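Local coordinates for protein putative arsenate reductase (Streptococcus mutans UA159, PDB 3FZ4) that is a putative arsenate reductase of the ArsC family, with a thioredoxin-like fold and a disulfide-forming redox-active centre, at residues I33-N38 with I95-L100; N47-S52 with E83-L88; E55-F60 with Q65-L70. The protein carries 1 engineered substitution. All coordinates share one frame; numbering follows the deposited sequence. Where two conformers were deposited one is given.

Contact 1 of 3, residues I33-N38 with I95-L100; sequences IDIKKN and IKRPLL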
# COMPACT_ATOMS: atom_id res chain seq x y z
N ILE A 33 -7.45 -7.20 3.22
CA ILE A 33 -8.34 -6.04 3.29
C ILE A 33 -8.46 -5.41 1.91
O ILE A 33 -7.43 -5.22 1.24
CB ILE A 33 -7.79 -4.99 4.26
CG1 ILE A 33 -7.64 -5.58 5.67
CG2 ILE A 33 -8.68 -3.74 4.26
CD1 ILE A 33 -7.21 -4.58 6.72
N ASP A 34 -9.68 -5.04 1.52
CA ASP A 34 -9.86 -4.37 0.23
C ASP A 34 -9.49 -2.91 0.38
O ASP A 34 -10.08 -2.19 1.18
CB ASP A 34 -11.31 -4.56 -0.27
CG ASP A 34 -11.54 -3.96 -1.65
OD1 ASP A 34 -11.38 -2.73 -1.79
OD2 ASP A 34 -11.92 -4.70 -2.58
N ILE A 35 -8.47 -2.49 -0.37
CA ILE A 35 -7.89 -1.18 -0.20
C ILE A 35 -8.83 -0.05 -0.64
O ILE A 35 -8.70 1.08 -0.17
CB ILE A 35 -6.51 -1.14 -0.92
CG1 ILE A 35 -5.62 -0.06 -0.35
CG2 ILE A 35 -6.66 -1.02 -2.44
CD1 ILE A 35 -4.19 -0.05 -0.93
N LYS A 36 -9.77 -0.35 -1.54
CA LYS A 36 -10.75 0.66 -1.94
C LYS A 36 -11.86 0.76 -0.89
O LYS A 36 -12.23 1.87 -0.48
CB LYS A 36 -11.31 0.38 -3.33
CG LYS A 36 -12.26 1.47 -3.85
CD LYS A 36 -12.66 1.24 -5.31
CE LYS A 36 -14.02 0.55 -5.46
NZ LYS A 36 -14.29 -0.01 -6.85
N LYS A 37 -12.38 -0.38 -0.44
CA LYS A 37 -13.50 -0.33 0.51
C LYS A 37 -13.07 0.13 1.89
O LYS A 37 -13.85 0.78 2.61
CB LYS A 37 -14.10 -1.71 0.66
CG LYS A 37 -14.72 -2.24 -0.57
CD LYS A 37 -15.34 -3.57 -0.17
CE LYS A 37 -15.83 -4.28 -1.32
NZ LYS A 37 -16.30 -5.63 -0.89
N ASN A 38 -11.84 -0.24 2.30
CA ASN A 38 -11.36 -0.04 3.65
C ASN A 38 -9.89 0.36 3.68
O ASN A 38 -9.05 -0.39 4.18
CB ASN A 38 -11.61 -1.32 4.46
CG ASN A 38 -13.09 -1.69 4.53
OD1 ASN A 38 -13.89 -0.94 5.07
ND2 ASN A 38 -13.44 -2.83 3.95
N ILE A 95 -3.65 4.65 -3.68
CA ILE A 95 -2.58 4.02 -2.92
C ILE A 95 -1.96 2.86 -3.76
O ILE A 95 -2.68 2.11 -4.41
CB ILE A 95 -3.09 3.45 -1.56
CG1 ILE A 95 -3.88 4.51 -0.80
CG2 ILE A 95 -1.94 2.86 -0.76
CD1 ILE A 95 -4.49 4.01 0.47
N LYS A 96 -0.64 2.76 -3.77
CA LYS A 96 0.04 1.65 -4.42
C LYS A 96 -0.47 0.34 -3.80
O LYS A 96 -0.66 0.28 -2.58
CB LYS A 96 1.52 1.82 -4.15
CG LYS A 96 2.39 0.75 -4.73
CD LYS A 96 2.29 0.69 -6.24
CE LYS A 96 3.41 -0.16 -6.79
NZ LYS A 96 3.28 -0.48 -8.23
N ARG A 97 -0.63 -0.69 -4.63
CA ARG A 97 -1.10 -1.99 -4.10
C ARG A 97 -0.34 -3.09 -4.84
O ARG A 97 0.16 -2.85 -5.95
CB ARG A 97 -2.61 -2.18 -4.28
CG ARG A 97 -3.05 -1.96 -5.72
CD ARG A 97 -4.50 -2.24 -5.90
NE ARG A 97 -4.86 -2.27 -7.31
CZ ARG A 97 -5.48 -1.28 -7.94
NH1 ARG A 97 -5.79 -1.45 -9.22
NH2 ARG A 97 -5.83 -0.18 -7.30
N PRO A 98 -0.19 -4.27 -4.23
CA PRO A 98 -0.56 -4.57 -2.85
C PRO A 98 0.32 -3.89 -1.81
O PRO A 98 1.40 -3.37 -2.13
CB PRO A 98 -0.39 -6.08 -2.76
CG PRO A 98 0.68 -6.38 -3.79
CD PRO A 98 0.45 -5.40 -4.91
N LEU A 99 -0.14 -3.91 -0.56
CA LEU A 99 0.71 -3.53 0.57
C LEU A 99 0.71 -4.69 1.54
O LEU A 99 -0.31 -5.35 1.74
CB LEU A 99 0.14 -2.35 1.34
CG LEU A 99 -0.16 -1.08 0.57
CD1 LEU A 99 -0.90 -0.10 1.49
CD2 LEU A 99 1.12 -0.46 0.03
N LEU A 100 1.89 -4.96 2.09
CA LEU A 100 2.03 -5.92 3.18
C LEU A 100 2.52 -5.19 4.41
O LEU A 100 3.49 -4.44 4.35
CB LEU A 100 2.97 -7.06 2.76
CG LEU A 100 2.97 -8.27 3.69
CD1 LEU A 100 1.66 -9.01 3.61
CD2 LEU A 100 4.13 -9.20 3.37
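Two near-trans torsions stretch Ile35 across to the other segment: CG1 lies opposite the backbone N (chi1 -157°) and CD1 continues the line (chi2 175°), which carries CD1 out to the other segment, where this one methyl makes three of the four closest approaches. That CD1 meets Ile95 CG2 at 3.7 Å, the two isoleucines crossing obliquely, and Leu99 CD1 at 4.1 Å, while Lys96 O lies 3.9 Å from the same CD1. The other branch of Ile35, CG2, faces the aliphatic part of Arg97, with CD 4.3 Å away. The contact is apolar and mostly buried.

In the turn just past strand 30-34, Asp34 OD1 accepts the backbone N-H of Lys37 at 2.9 Å, nearly straight (165°) but from above the carboxylate plane, with a weak second bond from Lys36 N. This is an Asx motif, and it is backed by a main-chain bond from Asn38 N to Asp34 O.

On the far side, Arg97 leads into a cis peptide before Pro98, which packs on Thr15 and Cys16 at the start of helix 14-26; the Arg97 side chain touches Cys13 and Cys16, the pair that forms the disulfide. A cis-proline facing a CxxC helix start is the hallmark of the thioredoxin fold, so the 95-100 side of the contact borders the probable redox centre.

Contact 2 of 3, residues N47-S52 with E83-L88; sequences NWLENS and EAANLL. With EDO (1,2-ethanediol), chain C.
Leu49 points from helix 42-51 straight at Ala84, Ala85 and Leu88 of helix 81-90, in the helical region that this ArsC-family protein carries between two strands of its thioredoxin-like sheet. The helices run roughly antiparallel, with 142° between their directions, and their axes come within 10.2 Å of each other; the small side chains of Ala84 and Ala85 leave room for the leucine.

The two methyls of Leu49 share the work. CG set beside the backbone N (chi1 -58°) directs both methyls at helix 81-90. CD1 sits over the pair of alanines, 3.9 Å from Ala84 CB and 4.1 Å from Ala85 CB, and it also comes within 3.8 Å of Ala85 N, so it reaches down to the main chain. CD2 turns the other way along helix 81-90 and meets Leu88 CD1 more loosely, at 4.4 Å. All four residues are buried and the side-chain contacts are all apolar. Phe59 and Leu81 also pack on Leu49, while Ala84 touches Leu56 and Leu88 touches Phe60.

The neighbouring Trp48 faces elsewhere: it lies against Leu99 and Val101 of the sheet, and its NE1 bonds to Gly104 O. Helix 42-51 thus touches the sheet and helix 81-90 with consecutive residues. Farther along the chain, Asn51 O takes a 2.7 Å hydrogen bond from O1 of a 1,2-ethanediol, probably left from crystallisation. Trp48 O is gripped twice by Ser52, whose N and OG arrive from opposite faces of the carbonyl plane; the OG bond is 2.8 Å long, with a C=O...OG angle of 150°.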
# COMPACT_ATOMS: atom_id res chain seq x y z
N ASN A 47 2.40 7.54 9.51
CA ASN A 47 3.52 6.88 10.16
C ASN A 47 4.43 6.19 9.15
O ASN A 47 5.63 6.27 9.25
CB ASN A 47 3.04 5.90 11.21
CG ASN A 47 4.13 5.53 12.19
OD1 ASN A 47 4.61 6.38 12.95
ND2 ASN A 47 4.52 4.26 12.19
N TRP A 48 3.84 5.53 8.14
CA TRP A 48 4.64 4.92 7.11
C TRP A 48 5.42 5.98 6.35
O TRP A 48 6.61 5.78 6.04
CB TRP A 48 3.75 4.18 6.12
CG TRP A 48 2.90 3.08 6.69
CD1 TRP A 48 3.06 2.44 7.89
CD2 TRP A 48 1.74 2.53 6.09
NE1 TRP A 48 2.08 1.50 8.05
CE2 TRP A 48 1.26 1.51 6.95
CE3 TRP A 48 1.08 2.75 4.86
CZ2 TRP A 48 0.12 0.75 6.64
CZ3 TRP A 48 -0.05 1.99 4.57
CH2 TRP A 48 -0.51 1.01 5.45
N LEU A 49 4.78 7.08 5.99
CA LEU A 49 5.46 8.09 5.19
C LEU A 49 6.63 8.68 5.93
O LEU A 49 7.66 9.01 5.31
CB LEU A 49 4.52 9.22 4.80
CG LEU A 49 3.26 8.86 3.99
CD1 LEU A 49 2.53 10.13 3.62
CD2 LEU A 49 3.61 8.07 2.74
N GLU A 50 6.45 8.85 7.24
CA GLU A 50 7.49 9.46 8.07
C GLU A 50 8.65 8.54 8.39
O GLU A 50 9.81 8.99 8.41
CB GLU A 50 6.88 9.99 9.37
CG GLU A 50 5.89 11.16 9.19
CD GLU A 50 6.54 12.53 8.94
OE1 GLU A 50 7.78 12.66 8.99
OE2 GLU A 50 5.79 13.50 8.70
N ASN A 51 8.36 7.26 8.59
CA ASN A 51 9.34 6.35 9.22
C ASN A 51 9.86 5.23 8.38
O ASN A 51 10.83 4.59 8.75
CB ASN A 51 8.76 5.80 10.51
CG ASN A 51 8.50 6.90 11.53
OD1 ASN A 51 9.41 7.63 11.91
ND2 ASN A 51 7.24 7.08 11.90
N SER A 52 9.24 4.97 7.24
CA SER A 52 9.68 3.87 6.39
C SER A 52 11.01 4.10 5.67
O SER A 52 11.66 3.15 5.23
CB SER A 52 8.62 3.54 5.36
OG SER A 52 8.49 4.57 4.41
N GLU A 83 -0.55 16.25 4.31
CA GLU A 83 -1.39 16.42 3.12
C GLU A 83 -1.43 15.11 2.32
O GLU A 83 -2.50 14.67 1.90
CB GLU A 83 -0.85 17.58 2.26
CG GLU A 83 -1.07 18.94 2.92
CD GLU A 83 -0.27 20.09 2.29
OE1 GLU A 83 0.54 19.88 1.36
OE2 GLU A 83 -0.46 21.25 2.75
N ALA A 84 -0.26 14.49 2.11
CA ALA A 84 -0.18 13.26 1.32
C ALA A 84 -0.94 12.13 2.03
O ALA A 84 -1.67 11.37 1.39
CB ALA A 84 1.24 12.89 1.11
N ALA A 85 -0.77 12.02 3.36
CA ALA A 85 -1.46 10.95 4.09
C ALA A 85 -2.97 11.10 4.00
O ALA A 85 -3.69 10.11 3.86
CB ALA A 85 -1.03 10.95 5.54
N ASN A 86 -3.46 12.35 4.07
CA ASN A 86 -4.88 12.66 3.96
C ASN A 86 -5.43 12.27 2.58
O ASN A 86 -6.52 11.70 2.45
CB ASN A 86 -5.08 14.16 4.17
CG ASN A 86 -6.51 14.60 3.95
OD1 ASN A 86 -7.41 14.18 4.68
ND2 ASN A 86 -6.74 15.48 2.97
N LEU A 87 -4.66 12.64 1.57
CA LEU A 87 -5.00 12.33 0.19
C LEU A 87 -5.12 10.82 -0.02
O LEU A 87 -6.12 10.30 -0.51
CB LEU A 87 -3.93 12.90 -0.73
CG LEU A 87 -4.23 12.86 -2.22
CD1 LEU A 87 -5.57 13.54 -2.49
CD2 LEU A 87 -3.14 13.59 -2.95
N LEU A 88 -4.07 10.11 0.36
CA LEU A 88 -4.06 8.65 0.24
C LEU A 88 -5.22 8.00 1.02
O LEU A 88 -5.91 7.11 0.49
CB LEU A 88 -2.71 8.11 0.72
CG LEU A 88 -1.52 8.43 -0.20
CD1 LEU A 88 -0.18 8.33 0.51
CD2 LEU A 88 -1.51 7.53 -1.45
C1 EDO C . 11.97 4.78 11.44
O1 EDO C . 12.82 5.19 10.42
C2 EDO C . 11.75 5.85 12.50
O2 EDO C . 11.30 5.12 13.64

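Contact 3 of 3, residues E55-F60 with Q65-L70; sequences ELKKFF and QSYRAL
The rings of Phe60 and Tyr67 meet with their side chains crossing at about a right angle. Phe60 CD2 lies at the edge of the Tyr67 ring, in its plane, while Phe60 CB approaches that ring obliquely; the Phe60 ring in turn has Leu56 O at its edge, in plane, and Tyr67 CD1 obliquely placed. This contact belongs to the helical region of the ArsC-family thioredoxin-like fold, where a short 3-10 segment, 56-59, is followed after a brief loop by helix 65-69.

One side of the tyrosine does the touching. Its CE1 is 3.8 Å from Phe60 CB and 4.1 Å from Phe60 CG, and its CD1 is 4.0 Å from Phe60 CD2; these two neighbouring tyrosine carbons meet both CB and the adjoining ring atoms of Phe60. Tyr67 is swung out from its helix toward the loop by a first torsion that leaves CG opposite the backbone N (chi1 -176°). Leu72 touches both side chains, and Leu88 of helix 81-90 touches Phe60, so the pair joins a wider apolar cluster.

The 3-10 turn that presents Phe60 is held by main-chain bonds, among them Phe59 N to Leu56 O at 3.0 Å and Phe60 N to Lys57 O at 3.1 Å. Leu56 O also lies in plane at the edge of the Phe59 ring, and is thus flanked by two aromatic edges. Beyond the tyrosine ring, Lys57 extends in a nearly straight chain that crosses Tyr67 at about a right angle: it is the methylene CE, 3.8 Å from Tyr67 OH, that meets the hydroxyl.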
# COMPACT_ATOMS: atom_id res chain seq x y z
N GLU A 55 10.53 6.85 -0.37
CA GLU A 55 10.13 8.12 -0.96
C GLU A 55 8.60 8.18 -1.15
O GLU A 55 7.95 7.15 -1.39
CB GLU A 55 10.87 8.39 -2.28
CG GLU A 55 10.33 7.70 -3.53
CD GLU A 55 11.16 7.98 -4.79
OE1 GLU A 55 10.69 8.70 -5.70
OE2 GLU A 55 12.31 7.48 -4.87
N LEU A 56 8.05 9.37 -1.07
CA LEU A 56 6.61 9.58 -1.11
C LEU A 56 5.94 8.94 -2.31
O LEU A 56 4.88 8.32 -2.18
CB LEU A 56 6.30 11.09 -1.07
CG LEU A 56 4.82 11.50 -1.10
CD1 LEU A 56 4.08 10.88 0.09
CD2 LEU A 56 4.69 13.04 -1.07
N LYS A 57 6.54 9.07 -3.48
CA LYS A 57 5.91 8.59 -4.68
C LYS A 57 5.71 7.06 -4.68
O LYS A 57 4.81 6.54 -5.34
CB LYS A 57 6.75 9.03 -5.87
CG LYS A 57 6.07 8.82 -7.17
CD LYS A 57 7.03 9.04 -8.31
CE LYS A 57 6.29 9.05 -9.62
NZ LYS A 57 7.21 8.88 -10.77
N LYS A 58 6.54 6.36 -3.90
CA LYS A 58 6.43 4.91 -3.81
C LYS A 58 5.10 4.44 -3.20
O LYS A 58 4.70 3.29 -3.37
CB LYS A 58 7.59 4.30 -3.03
CG LYS A 58 8.87 4.31 -3.84
CD LYS A 58 10.06 3.80 -3.06
CE LYS A 58 11.19 3.35 -4.00
NZ LYS A 58 11.18 4.05 -5.34
N PHE A 59 4.42 5.33 -2.48
CA PHE A 59 3.14 5.00 -1.90
C PHE A 59 1.95 5.23 -2.81
O PHE A 59 0.83 4.87 -2.44
CB PHE A 59 2.94 5.79 -0.61
CG PHE A 59 3.85 5.33 0.51
CD1 PHE A 59 3.42 4.36 1.43
CD2 PHE A 59 5.15 5.86 0.64
CE1 PHE A 59 4.25 3.93 2.43
CE2 PHE A 59 5.98 5.43 1.65
CZ PHE A 59 5.54 4.48 2.55
N PHE A 60 2.16 5.86 -3.96
CA PHE A 60 1.07 6.18 -4.85
C PHE A 60 0.93 5.23 -6.02
O PHE A 60 1.92 4.71 -6.57
CB PHE A 60 1.25 7.58 -5.43
CG PHE A 60 0.92 8.68 -4.45
CD1 PHE A 60 1.86 9.06 -3.47
CD2 PHE A 60 -0.33 9.29 -4.47
CE1 PHE A 60 1.54 10.06 -2.54
CE2 PHE A 60 -0.66 10.28 -3.54
CZ PHE A 60 0.29 10.68 -2.59
N GLN A 65 -5.95 5.70 -12.60
CA GLN A 65 -6.76 6.81 -13.05
C GLN A 65 -6.82 7.97 -12.07
O GLN A 65 -6.73 9.14 -12.49
CB GLN A 65 -8.18 6.30 -13.35
CG GLN A 65 -8.43 5.98 -14.81
CD GLN A 65 -8.19 4.53 -15.19
OE1 GLN A 65 -7.17 4.20 -15.80
NE2 GLN A 65 -9.15 3.64 -14.86
N SER A 66 -6.97 7.69 -10.78
CA SER A 66 -7.11 8.76 -9.77
C SER A 66 -5.88 9.66 -9.79
O SER A 66 -5.97 10.89 -9.76
CB SER A 66 -7.26 8.20 -8.35
OG SER A 66 -8.37 7.34 -8.21
N TYR A 67 -4.72 9.04 -9.86
CA TYR A 67 -3.46 9.76 -9.83
C TYR A 67 -3.32 10.66 -11.06
O TYR A 67 -2.84 11.78 -10.93
CB TYR A 67 -2.32 8.74 -9.78
CG TYR A 67 -0.94 9.32 -9.66
CD1 TYR A 67 -0.37 9.52 -8.42
CD2 TYR A 67 -0.18 9.62 -10.80
CE1 TYR A 67 0.92 10.02 -8.30
CE2 TYR A 67 1.11 10.12 -10.68
CZ TYR A 67 1.64 10.32 -9.42
OH TYR A 67 2.92 10.81 -9.25
N ARG A 68 -3.70 10.13 -12.23
CA ARG A 68 -3.59 10.84 -13.52
C ARG A 68 -4.59 11.96 -13.59
O ARG A 68 -4.26 13.07 -13.99
CB ARG A 68 -3.84 9.87 -14.69
CG ARG A 68 -2.78 8.82 -14.91
CD ARG A 68 -1.49 9.43 -15.47
NE ARG A 68 -1.71 10.02 -16.79
CZ ARG A 68 -0.86 10.82 -17.44
NH1 ARG A 68 0.29 11.18 -16.89
NH2 ARG A 68 -1.18 11.27 -18.65
N ALA A 69 -5.82 11.66 -13.20
CA ALA A 69 -6.92 12.62 -13.31
C ALA A 69 -6.67 13.81 -12.40
O ALA A 69 -7.08 14.93 -12.74
CB ALA A 69 -8.22 11.95 -12.95
N LEU A 70 -5.95 13.59 -11.30
CA LEU A 70 -5.62 14.65 -10.35
C LEU A 70 -4.29 15.37 -10.63
O LEU A 70 -3.96 16.31 -9.92
CB LEU A 70 -5.56 14.07 -8.94
CG LEU A 70 -6.85 13.58 -8.31
CD1 LEU A 70 -6.57 13.11 -6.88
CD2 LEU A 70 -7.92 14.67 -8.35

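Overall arrangement
All three contacts are buried. Contact 1 lies nearest the centre of the chain, where the sheet meets the cis-proline loop; contacts 2 and 3 sit farther out, in the helical region inserted between strands 30-34 and 99-102, both nested in the loop that contact 1 closes. All rest mainly on apolar side-chain packing, but contact 1 joins aliphatic branches, contact 2 packs a leucine on two alanines and a second leucine, and contact 3 pairs aromatic rings and reaches the surface at Lys57. They interlock: Phe59 CD2 packs 3.4 Å from Leu49 CD2, Phe60 leans on Leu88, Trp48 meets Leu99, and Lys96 N probably bonds to Phe59 O at 2.9 Å.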